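Local coordinates for protein putative acetyltransferase Ta0821 (Thermoplasma acidophilum DSM 1728, PDB 3C26) that probably acts as a GNAT-family acyltransferase, transferring acyl groups other than aminoacyl groups, at residues D47-D50 with K51-R55; L90-P94 with E95-S99; E166-G170 with R171-F175; F241-K245 with A246-G250. One frame throughout, in Å; residues are numbered along the deposited sequence.

Contact 1. Residues D47-D50 with K51-R55; sequences DYVD and KVIER
Two turns of the helix 45-58, within the acetyltransferase (GNAT) fold region, carry a tyrosine-valine pair at positions i and i+4. The methyl CG2 of V52 sits over one face of the Y48 ring, a CH-pi contact 3.9 Å from the ring centroid. The methyl is displaced toward the rim and lies nearest CE2 and CZ. The other methyl of V52, CG1, lies near CE1 of the same ring. With CG of Y48 anti to the backbone N (chi1 171°), the ring swings toward the C-terminal turn and meets V52. K51 approaches the ring obliquely, with its CE 4.1 Å from CD1 of Y48. Its chain bends at chi3, and NZ goes on to a salt bridge with D209. W179 stacks on the Y48 ring as well. Without the ring, as with an alanine here, CG2 of V52 would probably lose its aromatic face and a gap would open beside W179.

The backbone keeps the turn. V52 N donates to Y48 O at 3.2 Å, and I53 N donates to V49 O. The bond from K51 N to D47 O is weak. On the next face, V49 CG1 packs 4.2 Å from I53 CB, and D50 reaches out to a salt bridge with R91. The helix is kinked at E54 and R55, whose N atoms lack a bond to the turn before. There a water bridges the break, donating to D50 O at 2.8 Å and accepting from E54 N at 3.0 Å.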
loop_
_atom_site.group_PDB
_atom_site.type_symbol
_atom_site.label_atom_id
_atom_site.label_comp_id
_atom_site.label_asym_id
_atom_site.label_seq_id
_atom_site.Cartn_x
_atom_site.Cartn_y
_atom_site.Cartn_z
ATOM N N ASP A 47 -2.755 9.303 13.305
ATOM C CA ASP A 47 -3.312 9.085 14.624
ATOM C C ASP A 47 -2.420 9.728 15.671
ATOM O O ASP A 47 -2.892 10.161 16.725
ATOM C CB ASP A 47 -3.409 7.591 14.960
ATOM C CG ASP A 47 -4.327 6.820 14.003
ATOM O OD1 ASP A 47 -5.513 7.149 13.856
ATOM O OD2 ASP A 47 -3.822 5.901 13.382
ATOM N N TYR A 48 -1.117 9.700 15.407
ATOM C CA TYR A 48 -0.136 10.342 16.282
ATOM C C TYR A 48 -0.436 11.833 16.319
ATOM O O TYR A 48 -0.631 12.419 17.356
ATOM C CB TYR A 48 1.324 10.158 15.801
ATOM C CG TYR A 48 2.299 11.025 16.622
ATOM C CD1 TYR A 48 2.576 10.738 17.956
ATOM C CD2 TYR A 48 2.921 12.133 16.070
ATOM C CE1 TYR A 48 3.443 11.522 18.709
ATOM C CE2 TYR A 48 3.794 12.909 16.801
ATOM C CZ TYR A 48 4.044 12.617 18.118
ATOM O OH TYR A 48 4.924 13.402 18.830
ATOM N N VAL A 49 -0.392 12.459 15.162
ATOM C CA VAL A 49 -0.594 13.911 15.084
ATOM C C VAL A 49 -1.984 14.286 15.676
ATOM O O VAL A 49 -2.157 15.319 16.335
ATOM C CB VAL A 49 -0.414 14.427 13.617
ATOM C CG1 VAL A 49 -0.760 15.961 13.537
ATOM C CG2 VAL A 49 1.038 14.163 13.041
ATOM N N ASP A 50 -2.978 13.426 15.482
ATOM C CA ASP A 50 -4.311 13.738 15.982
ATOM C C ASP A 50 -4.209 13.839 17.510
ATOM O O ASP A 50 -4.867 14.632 18.156
ATOM C CB ASP A 50 -5.328 12.644 15.718
ATOM C CG ASP A 50 -5.882 12.637 14.338
ATOM O OD1 ASP A 50 -5.683 13.592 13.546
ATOM O OD2 ASP A 50 -6.597 11.651 14.092
ATOM N N LYS A 51 -3.336 13.013 18.061
ATOM C CA LYS A 51 -3.236 12.902 19.511
ATOM C C LYS A 51 -2.518 14.078 20.149
ATOM O O LYS A 51 -2.862 14.502 21.233
ATOM C CB LYS A 51 -2.548 11.568 19.867
ATOM C CG LYS A 51 -2.151 11.389 21.327
ATOM C CD LYS A 51 -1.401 10.029 21.543
ATOM C CE LYS A 51 0.053 10.044 21.059
ATOM N NZ LYS A 51 0.679 8.692 21.207
ATOM N N VAL A 52 -1.524 14.631 19.461
ATOM C CA VAL A 52 -0.636 15.659 20.072
ATOM C C VAL A 52 -0.788 17.108 19.544
ATOM O O VAL A 52 -0.246 18.050 20.090
ATOM C CB VAL A 52 0.845 15.249 19.909
ATOM C CG1 VAL A 52 1.156 14.018 20.696
ATOM C CG2 VAL A 52 1.198 15.045 18.464
ATOM N N ILE A 53 -1.558 17.275 18.483
ATOM C CA ILE A 53 -1.628 18.577 17.795
ATOM C C ILE A 53 -2.152 19.691 18.698
ATOM O O ILE A 53 -1.731 20.827 18.558
ATOM C CB ILE A 53 -2.438 18.509 16.451
ATOM C CG1 ILE A 53 -2.214 19.813 15.630
ATOM C CG2 ILE A 53 -3.905 18.209 16.740
ATOM C CD1 ILE A 53 -2.566 19.739 14.102
ATOM N N GLU A 54 -3.096 19.369 19.584
ATOM C CA GLU A 54 -3.659 20.372 20.510
ATOM C C GLU A 54 -2.575 20.864 21.462
ATOM O O GLU A 54 -2.416 22.100 21.675
ATOM C CB GLU A 54 -4.896 19.860 21.262
ATOM C CG GLU A 54 -5.493 20.979 22.108
ATOM C CD GLU A 54 -6.812 20.616 22.748
ATOM O OE1 GLU A 54 -7.242 19.458 22.648
ATOM O OE2 GLU A 54 -7.431 21.516 23.343
ATOM N N ARG A 55 -1.773 19.904 21.943
ATOM C CA ARG A 55 -0.624 20.180 22.836
ATOM C C ARG A 55 0.385 21.095 22.156
ATOM O O ARG A 55 0.857 22.092 22.712
ATOM C CB ARG A 55 0.061 18.891 23.327
ATOM C CG ARG A 55 -0.594 18.322 24.583
ATOM C CD ARG A 55 -0.076 16.959 25.046
ATOM N NE ARG A 55 -0.627 15.815 24.294
ATOM C CZ ARG A 55 -0.184 14.570 24.432
ATOM N NH1 ARG A 55 0.820 14.314 25.265
ATOM N NH2 ARG A 55 -0.713 13.580 23.724
HETATM O O HOH W 1 -4.730 16.909 19.694
#

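Contact 2. Residues L90-P94 with E95-S99; sequences LRVHP and EYRGS. With NO3 (nitrate ion), chain B.
Y96 N donates to H93 O at 2.9 Å, with an angle of 160° at the hydrogen, and closes the turn from H93 to Y96 just after the strand 85-92. Around that bond the side chains of H93 and Y96 cross. CD1 of Y96 is 3.6 Å from ND1 of H93, which lies in the plane of the tyrosine ring at its edge. The two ring planes stand at 90°. A chi1 of 177° places the imidazole beside the next residue, P94, whose CD lies over the centre of one face. R97 bends at chi3 and lays its guanidinium face over P94 CB.

The next turn, a type II beta turn from Y96 to S99, is held at Y96 O, which S99 grips twice. The hydroxyl OG of S99 donates to Y96 O at 2.5 Å, in the carbonyl plane, and the backbone N of S99 donates to it at 3.1 Å. OG also bonds to L101 N, at the start of the helix 101-113. G98 fits this turn because a side chain there would jam against the preceding carbonyl.

On the strand itself, R91 extends away from the turn to a nitrate ion, probably from the crystallisation liquor. Its NE donates to O1 at 2.8 Å and its NH2 to O2 at 3.0 Å, both nearly straight, so the ion meets the guanidinium edge. The two-point grip is consistent with a site that can accept a flat oxyanion, and D50 probably offsets part of the arginine's charge.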
loop_
_atom_site.group_PDB
_atom_site.type_symbol
_atom_site.label_atom_id
_atom_site.label_comp_id
_atom_site.label_asym_id
_atom_site.label_seq_id
_atom_site.Cartn_x
_atom_site.Cartn_y
_atom_site.Cartn_z
ATOM N N LEU A 90 1.648 18.805 8.760
ATOM C CA LEU A 90 1.100 19.618 7.638
ATOM C C LEU A 90 -0.349 19.206 7.308
ATOM O O LEU A 90 -0.642 18.116 6.798
ATOM C CB LEU A 90 2.017 19.578 6.374
ATOM C CG LEU A 90 1.856 20.771 5.403
ATOM C CD1 LEU A 90 3.000 20.785 4.346
ATOM C CD2 LEU A 90 0.471 20.801 4.678
ATOM N N ARG A 91 -1.250 20.123 7.635
ATOM C CA ARG A 91 -2.703 19.926 7.466
ATOM C C ARG A 91 -3.365 21.154 6.908
ATOM O O ARG A 91 -2.920 22.270 7.097
ATOM C CB ARG A 91 -3.348 19.511 8.795
ATOM C CG ARG A 91 -2.889 18.128 9.217
ATOM C CD ARG A 91 -3.568 17.638 10.491
ATOM N NE ARG A 91 -3.151 16.281 10.820
ATOM C CZ ARG A 91 -3.760 15.492 11.703
ATOM N NH1 ARG A 91 -4.803 15.913 12.399
ATOM N NH2 ARG A 91 -3.358 14.249 11.862
ATOM N N VAL A 92 -4.426 20.904 6.157
ATOM C CA VAL A 92 -5.203 21.941 5.534
ATOM C C VAL A 92 -6.705 21.697 5.829
ATOM O O VAL A 92 -7.199 20.551 6.047
ATOM C CB VAL A 92 -4.962 22.026 3.991
ATOM C CG1 VAL A 92 -3.416 22.149 3.656
ATOM C CG2 VAL A 92 -5.601 20.821 3.255
ATOM N N HIS A 93 -7.404 22.815 5.868
ATOM C CA HIS A 93 -8.840 22.789 5.959
ATOM C C HIS A 93 -9.357 22.017 4.723
ATOM O O HIS A 93 -8.834 22.155 3.636
ATOM C CB HIS A 93 -9.404 24.202 5.978
ATOM C CG HIS A 93 -10.898 24.215 5.990
ATOM N ND1 HIS A 93 -11.652 24.106 4.841
ATOM C CD2 HIS A 93 -11.778 24.225 7.021
ATOM C CE1 HIS A 93 -12.934 24.110 5.163
ATOM N NE2 HIS A 93 -13.040 24.178 6.478
ATOM N N PRO A 94 -10.402 21.203 4.882
ATOM C CA PRO A 94 -10.771 20.311 3.783
ATOM C C PRO A 94 -11.245 20.984 2.499
ATOM O O PRO A 94 -11.142 20.409 1.421
ATOM C CB PRO A 94 -11.854 19.442 4.391
ATOM C CG PRO A 94 -11.668 19.567 5.813
ATOM C CD PRO A 94 -11.180 20.925 6.083
ATOM N N GLU A 95 -11.688 22.217 2.620
ATOM C CA GLU A 95 -12.096 23.041 1.438
ATOM C C GLU A 95 -10.926 23.439 0.561
ATOM O O GLU A 95 -11.108 23.897 -0.560
ATOM C CB GLU A 95 -12.759 24.347 1.896
ATOM C CG GLU A 95 -14.069 24.148 2.523
ATOM C CD GLU A 95 -15.161 24.094 1.500
ATOM O OE1 GLU A 95 -15.466 25.174 0.914
ATOM O OE2 GLU A 95 -15.721 22.982 1.294
ATOM N N TYR A 96 -9.710 23.246 1.070
ATOM C CA TYR A 96 -8.517 23.752 0.371
ATOM C C TYR A 96 -7.644 22.638 -0.192
ATOM O O TYR A 96 -6.512 22.843 -0.648
ATOM C CB TYR A 96 -7.674 24.600 1.320
ATOM C CG TYR A 96 -8.311 25.902 1.767
ATOM C CD1 TYR A 96 -9.353 25.927 2.702
ATOM C CD2 TYR A 96 -7.863 27.122 1.261
ATOM C CE1 TYR A 96 -9.912 27.134 3.108
ATOM C CE2 TYR A 96 -8.427 28.312 1.666
ATOM C CZ TYR A 96 -9.437 28.318 2.587
ATOM O OH TYR A 96 -9.977 29.544 2.980
ATOM N N ARG A 97 -8.186 21.440 -0.164
ATOM C CA ARG A 97 -7.463 20.295 -0.736
ATOM C C ARG A 97 -7.231 20.536 -2.219
ATOM O O ARG A 97 -8.117 21.016 -2.931
ATOM C CB ARG A 97 -8.226 18.976 -0.535
ATOM C CG ARG A 97 -8.397 18.614 0.879
ATOM C CD ARG A 97 -9.168 17.327 1.040
ATOM N NE ARG A 97 -10.563 17.555 0.704
ATOM C CZ ARG A 97 -11.540 16.719 1.001
ATOM N NH1 ARG A 97 -11.269 15.609 1.678
ATOM N NH2 ARG A 97 -12.784 17.006 0.647
ATOM N N GLY A 98 -6.028 20.201 -2.677
ATOM C CA GLY A 98 -5.684 20.343 -4.102
ATOM C C GLY A 98 -5.150 21.728 -4.412
ATOM O O GLY A 98 -4.714 22.020 -5.517
ATOM N N SER A 99 -5.202 22.596 -3.414
ATOM C CA SER A 99 -4.660 23.945 -3.579
ATOM C C SER A 99 -3.144 23.863 -3.450
ATOM O O SER A 99 -2.570 22.784 -3.431
ATOM C CB SER A 99 -5.189 24.896 -2.518
ATOM O OG SER A 99 -4.700 24.514 -1.241
HETATM N N NO3 B . -0.335 14.277 9.735
HETATM O O1 NO3 B . -0.668 15.600 9.817
HETATM O O2 NO3 B . -1.276 13.330 9.973
HETATM O O3 NO3 B . 0.911 13.901 9.332
#

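Contact 3. Residues E166-G170 with R171-F175; sequences ERYAG and RWRCF
Y168 leaves the strand 164-168 with its CB directed at the segment 171-175. A chi1 of 180° swings CG away from the backbone N and carries the ring over the loop that follows. G170 N lies against one ring face, toward the rim. A side chain on G170 would clash with CE1 of Y168, so the bare glycine lets the ring lie this close. Farther out, CE2 meets W172 O at 3.0 Å, with the carbonyl oxygen in the ring plane at its edge. The same CE2 touches CE2 of F175 at 3.8 Å. F175 turns its edge toward the tyrosine face in an offset edge-to-face pair, the planes 68° apart. At the tip, OH accepts a hydrogen bond from W172 N at 3.1 Å and also bonds to D221. The hydroxyl lies 3.4 Å from CB of W172, at the edge of the indole.

R173 folds back alongside. Its NH1 gives a weak bond to G170 O at 3.1 Å, in the plane of the guanidinium, while NE reaches D185 O. F205 stacks on F175 and meets Y168 edge-to-face. The loop joins the strands 164-168 and 174-177 and folds onto an aromatic cluster of Y168, F175 and F205, beside a beta hairpin (174-177 with 180-183) tied by the C174-C183 disulfide.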
loop_
_atom_site.group_PDB
_atom_site.type_symbol
_atom_site.label_atom_id
_atom_site.label_comp_id
_atom_site.label_asym_id
_atom_site.label_seq_id
_atom_site.Cartn_x
_atom_site.Cartn_y
_atom_site.Cartn_z
ATOM N N GLU A 166 20.252 0.586 29.025
ATOM C CA GLU A 166 21.656 0.213 28.946
ATOM C C GLU A 166 22.399 1.036 27.901
ATOM O O GLU A 166 21.880 1.988 27.347
ATOM C CB GLU A 166 21.783 -1.264 28.612
ATOM C CG GLU A 166 21.132 -2.157 29.650
ATOM C CD GLU A 166 21.833 -2.108 31.023
ATOM O OE1 GLU A 166 22.634 -1.167 31.288
ATOM O OE2 GLU A 166 21.589 -3.033 31.838
ATOM N N ARG A 167 23.627 0.626 27.637
ATOM C CA ARG A 167 24.496 1.330 26.686
ATOM C C ARG A 167 24.307 0.829 25.259
ATOM O O ARG A 167 24.132 -0.356 25.014
ATOM C CB ARG A 167 25.983 1.217 27.091
ATOM N N TYR A 168 24.338 1.784 24.343
ATOM C CA TYR A 168 24.209 1.529 22.919
ATOM C C TYR A 168 25.585 1.355 22.309
ATOM O O TYR A 168 26.373 2.309 22.178
ATOM C CB TYR A 168 23.530 2.670 22.206
ATOM C CG TYR A 168 23.376 2.460 20.728
ATOM C CD1 TYR A 168 22.807 1.308 20.236
ATOM C CD2 TYR A 168 23.754 3.443 19.822
ATOM C CE1 TYR A 168 22.638 1.130 18.915
ATOM C CE2 TYR A 168 23.550 3.282 18.469
ATOM C CZ TYR A 168 23.030 2.107 18.017
ATOM O OH TYR A 168 22.813 1.899 16.659
ATOM N N ALA A 169 25.828 0.118 21.924
ATOM C CA ALA A 169 27.111 -0.315 21.360
ATOM C C ALA A 169 27.032 -0.330 19.846
ATOM O O ALA A 169 27.988 -0.620 19.153
ATOM C CB ALA A 169 27.486 -1.719 21.921
ATOM N N GLY A 170 25.859 -0.010 19.357
ATOM C CA GLY A 170 25.561 0.032 17.936
ATOM C C GLY A 170 26.242 1.197 17.229
ATOM O O GLY A 170 26.866 2.063 17.856
ATOM N N ARG A 171 25.988 1.239 15.927
ATOM C CA ARG A 171 26.732 2.045 14.991
ATOM C C ARG A 171 25.967 3.148 14.329
ATOM O O ARG A 171 26.518 3.885 13.495
ATOM C CB ARG A 171 27.274 1.102 13.898
ATOM C CG ARG A 171 28.468 0.251 14.310
ATOM C CD ARG A 171 29.776 0.903 13.906
ATOM N NE ARG A 171 29.984 2.188 14.583
ATOM C CZ ARG A 171 30.201 2.319 15.889
ATOM N NH1 ARG A 171 30.201 1.263 16.678
ATOM N NH2 ARG A 171 30.396 3.503 16.415
ATOM N N TRP A 172 24.685 3.241 14.659
ATOM C CA TRP A 172 23.872 4.330 14.152
ATOM C C TRP A 172 23.933 5.505 15.120
ATOM O O TRP A 172 24.093 5.315 16.333
ATOM C CB TRP A 172 22.433 3.903 13.998
ATOM C CG TRP A 172 22.325 2.924 12.964
ATOM C CD1 TRP A 172 22.322 1.566 13.109
ATOM C CD2 TRP A 172 22.326 3.186 11.585
ATOM N NE1 TRP A 172 22.267 0.980 11.893
ATOM C CE2 TRP A 172 22.259 1.960 10.934
ATOM C CE3 TRP A 172 22.331 4.357 10.823
ATOM C CZ2 TRP A 172 22.215 1.862 9.555
ATOM C CZ3 TRP A 172 22.256 4.244 9.462
ATOM C CH2 TRP A 172 22.230 3.015 8.845
ATOM N N ARG A 173 23.891 6.707 14.558
ATOM C CA ARG A 173 23.918 7.944 15.335
ATOM C C ARG A 173 22.765 8.849 15.067
ATOM O O ARG A 173 22.697 9.910 15.634
ATOM C CB ARG A 173 25.154 8.753 15.040
ATOM C CG ARG A 173 26.104 8.796 16.132
ATOM C CD ARG A 173 26.591 7.470 16.405
ATOM N NE ARG A 173 27.239 7.421 17.703
ATOM C CZ ARG A 173 27.519 6.295 18.319
ATOM N NH1 ARG A 173 27.188 5.116 17.758
ATOM N NH2 ARG A 173 28.107 6.358 19.501
ATOM N N CYS A 174 21.937 8.481 14.102
ATOM C CA CYS A 174 20.671 9.224 13.849
ATOM C C CYS A 174 19.595 8.224 14.027
ATOM O O CYS A 174 19.742 7.081 13.600
ATOM C CB CYS A 174 20.582 9.854 12.474
ATOM S SG CYS A 174 21.920 10.940 12.105
ATOM N N PHE A 175 18.538 8.672 14.693
ATOM C CA PHE A 175 17.427 7.846 15.126
ATOM C C PHE A 175 16.099 8.551 15.058
ATOM O O PHE A 175 16.014 9.751 15.150
ATOM C CB PHE A 175 17.536 7.522 16.639
ATOM C CG PHE A 175 18.914 7.248 17.133
ATOM C CD1 PHE A 175 19.728 8.286 17.563
ATOM C CD2 PHE A 175 19.362 5.933 17.260
ATOM C CE1 PHE A 175 20.972 8.038 18.028
ATOM C CE2 PHE A 175 20.630 5.673 17.737
ATOM C CZ PHE A 175 21.435 6.725 18.120
#

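Contact 4. Residues F241-K245 with A246-G250; sequences FYVRK and ALANG. With EDO (1,2-ethanediol), chain F.
R244 O, the carbonyl of the N-cap residue, takes two N-H groups at the start of the short helix 245-248. L247 N donates to R244 O at 2.8 Å and A248 N donates to it at 3.1 Å. K245 O takes two weak bonds, from A248 N and N249 N. Beside these, V243 CG1 packs on L247 CB at 3.8 Å, the two side chains crossing at about a right angle.

K245 bends at chi2 (60°), which brings its chain across N249, with CD 3.8 Å from OD1. Its NZ donates to a water at 2.9 Å, and that water donates to N249 OD1 at 3.0 Å. NZ also bonds to O1 of a 1,2-ethanediol, probably from the crystallisation liquor, at 2.6 Å. Were K245 a leucine, the water would probably lose its ammonium partner and the N249 amide would be less firmly held.

The guanidinium of R244 is fixed by E144, Y181 and backbone oxygens of C174 and N220, and W172 makes a cation-pi contact with it. V243 and L247 both lie on V219 of the strand 214-221, while A248 packs on P147 and Y149 of the strand 141-153.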
loop_
_atom_site.group_PDB
_atom_site.type_symbol
_atom_site.label_atom_id
_atom_site.label_comp_id
_atom_site.label_asym_id
_atom_site.label_seq_id
_atom_site.Cartn_x
_atom_site.Cartn_y
_atom_site.Cartn_z
ATOM N N PHE A 241 5.470 -1.633 13.522
ATOM C CA PHE A 241 6.912 -1.471 13.532
ATOM C C PHE A 241 7.328 -0.683 12.346
ATOM O O PHE A 241 6.967 -0.994 11.217
ATOM C CB PHE A 241 7.632 -2.808 13.466
ATOM C CG PHE A 241 7.314 -3.726 14.607
ATOM C CD1 PHE A 241 6.180 -4.525 14.563
ATOM C CD2 PHE A 241 8.129 -3.785 15.738
ATOM C CE1 PHE A 241 5.874 -5.368 15.591
ATOM C CE2 PHE A 241 7.812 -4.646 16.780
ATOM C CZ PHE A 241 6.705 -5.436 16.704
ATOM N N TYR A 242 8.101 0.360 12.655
ATOM C CA TYR A 242 8.779 1.183 11.661
ATOM C C TYR A 242 10.228 0.789 11.793
ATOM O O TYR A 242 10.862 1.070 12.793
ATOM C CB TYR A 242 8.566 2.649 11.951
ATOM C CG TYR A 242 7.120 3.113 11.869
ATOM C CD1 TYR A 242 6.257 3.006 12.946
ATOM C CD2 TYR A 242 6.649 3.695 10.728
ATOM C CE1 TYR A 242 4.983 3.470 12.877
ATOM C CE2 TYR A 242 5.366 4.179 10.643
ATOM C CZ TYR A 242 4.527 4.053 11.711
ATOM O OH TYR A 242 3.229 4.488 11.574
ATOM N N VAL A 243 10.722 0.082 10.793
ATOM C CA VAL A 243 12.044 -0.550 10.849
ATOM C C VAL A 243 13.021 0.068 9.876
ATOM O O VAL A 243 12.710 0.265 8.738
ATOM C CB VAL A 243 11.944 -2.078 10.605
ATOM C CG1 VAL A 243 13.299 -2.756 10.795
ATOM C CG2 VAL A 243 10.942 -2.714 11.556
ATOM N N ARG A 244 14.201 0.423 10.378
ATOM C CA ARG A 244 15.181 1.067 9.552
ATOM C C ARG A 244 15.494 0.171 8.355
ATOM O O ARG A 244 15.701 -1.024 8.489
ATOM C CB ARG A 244 16.450 1.453 10.343
ATOM C CG ARG A 244 17.420 2.325 9.496
ATOM C CD ARG A 244 18.790 2.416 10.106
ATOM N NE ARG A 244 18.821 2.993 11.446
ATOM C CZ ARG A 244 18.939 4.284 11.739
ATOM N NH1 ARG A 244 18.970 5.198 10.809
ATOM N NH2 ARG A 244 18.993 4.651 12.998
ATOM N N LYS A 245 15.496 0.772 7.176
ATOM C CA LYS A 245 15.688 0.041 5.891
ATOM C C LYS A 245 16.777 -1.066 5.910
ATOM O O LYS A 245 16.545 -2.227 5.484
ATOM C CB LYS A 245 15.949 1.055 4.780
ATOM C CG LYS A 245 16.093 0.472 3.410
ATOM C CD LYS A 245 14.855 -0.252 3.029
ATOM C CE LYS A 245 14.687 -0.362 1.536
ATOM N NZ LYS A 245 13.469 -1.158 1.171
ATOM N N ALA A 246 17.928 -0.725 6.465
ATOM C CA ALA A 246 19.074 -1.625 6.429
ATOM C C ALA A 246 18.780 -2.880 7.186
ATOM O O ALA A 246 19.334 -3.937 6.861
ATOM C CB ALA A 246 20.344 -0.975 6.956
ATOM N N LEU A 247 17.891 -2.778 8.171
ATOM C CA LEU A 247 17.494 -3.941 8.973
ATOM C C LEU A 247 16.342 -4.713 8.333
ATOM O O LEU A 247 16.177 -5.928 8.521
ATOM C CB LEU A 247 16.994 -3.504 10.341
ATOM C CG LEU A 247 17.877 -2.721 11.289
ATOM C CD1 LEU A 247 17.173 -2.712 12.588
ATOM C CD2 LEU A 247 19.188 -3.388 11.446
ATOM N N ALA A 248 15.505 -3.958 7.634
ATOM C CA ALA A 248 14.242 -4.463 7.045
ATOM C C ALA A 248 14.571 -5.452 5.941
ATOM O O ALA A 248 13.822 -6.364 5.573
ATOM C CB ALA A 248 13.422 -3.288 6.498
ATOM N N ASN A 249 15.773 -5.278 5.462
ATOM C CA ASN A 249 16.266 -6.037 4.338
ATOM C C ASN A 249 16.444 -7.488 4.738
ATOM O O ASN A 249 16.435 -8.382 3.911
ATOM C CB ASN A 249 17.565 -5.400 3.795
ATOM C CG ASN A 249 17.316 -4.053 3.094
ATOM O OD1 ASN A 249 16.203 -3.752 2.667
ATOM N ND2 ASN A 249 18.356 -3.253 2.971
ATOM N N GLY A 250 16.555 -7.729 6.031
ATOM C CA GLY A 250 16.766 -9.091 6.554
ATOM C C GLY A 250 15.497 -9.719 7.144
ATOM O O GLY A 250 15.523 -10.782 7.744
HETATM C C1 EDO F . 10.489 -0.683 0.938
HETATM O O1 EDO F . 11.399 0.306 1.463
HETATM C C2 EDO F . 9.016 -0.311 1.145
HETATM O O2 EDO F . 8.508 0.420 0.020
HETATM O O HOH W 2 13.247 -3.492 2.804
#

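How the contacts relate
Along the chain the four contacts follow one another in series. Contacts 1 and 2 belong to the GNAT acetyltransferase region, and contacts 3 and 4 come later. Contacts 1 and 2 have centres about 18 Å apart, and the D50-R91 pair joins the helix 45-58 to the strand 85-92. Contacts 3 and 4 have centres about 15 Å apart and meet through R244, which reaches C174 O and the indole of W172. Contacts 2 and 3 are farthest apart, about 39 Å between centres, on opposite sides of the chain's centre. The contacts thus form two linked pairs, one in each half of the protein.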